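Local structure of 2-hydroxyhepta-2,4-diene-1,7-dioate isomerase (Corynebacterium glutamicum, 4DBF) at residues Arg125-Ser128 / Phe129-Lys132. The protein probably acts as a magnesium-binding oxaloacetate decarboxylase of the fumarylacetoacetate hydrolase (FAH) family, perhaps with isomerase activity too. Sequence-based numbering, arbitrary orientation.
Sequences RIPS and FATK
Pro127 and Phe129 meet across a tight turn, the phenyl ring folded back against the pyrrolidine. CE2 of Phe129 comes within 3.4 Å of Pro127 CB, and CZ of Phe129 lies 3.8 Å from Pro127 CG; the two rings meet at a slant. Phe129 holds CG between its own backbone N and carbonyl carbon (chi1 58°), and with chi2 at 92° this rotamer brings the ring back along the chain toward the proline. Phe129 also packs on Ser245 of the second subunit, the one residue here that reaches that subunit. Pro127 to Ala130 form a type I beta turn, closed by Ala130 N donating to Pro127 O at 3.1 Å. The turn follows directly on strand 124-126, which pairs in parallel with strand 279-287 in the FAH C-terminal domain, and leads toward strand 133-143. The Ala130 methyl CB, which also packs against Ile186 and Leu173 of helix 171-177, sits 3.9 Å from Pro127 CD and 4.1 Å from Ile126 CG2. That Ile126 branch, turned to the far side of the CA-CB bond from the backbone N, also lies 3.3 Å from Ala130 O. Beyond the turn, Thr131 rests CG2 3.9 Å from Ser128 O, and its OG1 is hydrogen-bonded to Asp172 OD2.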
# COMPACT_ATOMS: atom_id res chain seq x y z
N ARG A 125 -7.84 -16.54 6.11
CA ARG A 125 -9.00 -16.37 6.97
C ARG A 125 -10.09 -15.52 6.35
O ARG A 125 -10.00 -14.34 6.29
CB ARG A 125 -8.59 -15.83 8.33
CG ARG A 125 -7.43 -16.57 8.93
CD ARG A 125 -6.93 -15.92 10.18
NE ARG A 125 -7.76 -16.34 11.27
CZ ARG A 125 -8.65 -15.58 11.88
NH1 ARG A 125 -8.82 -14.34 11.55
NH2 ARG A 125 -9.35 -16.08 12.85
N ILE A 126 -11.14 -16.17 5.94
CA ILE A 126 -12.21 -15.50 5.25
C ILE A 126 -13.27 -14.92 6.16
O ILE A 126 -13.95 -15.63 6.80
CB ILE A 126 -12.89 -16.47 4.29
CG1 ILE A 126 -11.90 -17.05 3.32
CG2 ILE A 126 -14.02 -15.79 3.56
CD1 ILE A 126 -12.36 -18.31 2.68
N PRO A 127 -13.43 -13.62 6.19
CA PRO A 127 -14.53 -13.05 6.97
C PRO A 127 -15.90 -13.32 6.36
O PRO A 127 -16.02 -13.65 5.23
CB PRO A 127 -14.24 -11.57 6.99
CG PRO A 127 -13.15 -11.35 6.04
CD PRO A 127 -12.70 -12.61 5.45
N SER A 128 -16.91 -13.20 7.18
CA SER A 128 -18.24 -13.63 6.79
C SER A 128 -18.82 -12.84 5.64
O SER A 128 -19.55 -13.36 4.89
CB SER A 128 -19.19 -13.56 7.96
OG SER A 128 -19.31 -12.26 8.42
N PHE A 129 -18.47 -11.59 5.53
CA PHE A 129 -18.97 -10.73 4.49
C PHE A 129 -18.26 -10.89 3.18
O PHE A 129 -18.58 -10.23 2.24
CB PHE A 129 -18.92 -9.28 4.92
CG PHE A 129 -17.56 -8.82 5.28
CD1 PHE A 129 -16.74 -8.25 4.34
CD2 PHE A 129 -17.10 -8.98 6.54
CE1 PHE A 129 -15.49 -7.83 4.68
CE2 PHE A 129 -15.85 -8.56 6.89
CZ PHE A 129 -15.04 -8.00 5.95
N ALA A 130 -17.26 -11.75 3.17
CA ALA A 130 -16.45 -11.98 1.99
C ALA A 130 -16.81 -13.32 1.40
O ALA A 130 -16.50 -14.32 1.97
CB ALA A 130 -14.96 -11.95 2.32
N THR A 131 -17.45 -13.30 0.26
CA THR A 131 -18.01 -14.49 -0.33
C THR A 131 -17.54 -14.67 -1.76
O THR A 131 -17.02 -13.78 -2.35
CB THR A 131 -19.55 -14.45 -0.27
OG1 THR A 131 -20.05 -13.31 -0.93
CG2 THR A 131 -20.02 -14.41 1.13
N LYS A 132 -17.73 -15.86 -2.28
CA LYS A 132 -17.11 -16.27 -3.50
C LYS A 132 -15.61 -15.93 -3.56
O LYS A 132 -15.18 -15.27 -4.45
CB LYS A 132 -17.83 -15.74 -4.72
CG LYS A 132 -17.47 -16.53 -5.95
CD LYS A 132 -18.33 -16.19 -7.14
CE LYS A 132 -17.72 -16.69 -8.41
NZ LYS A 132 -18.50 -16.23 -9.56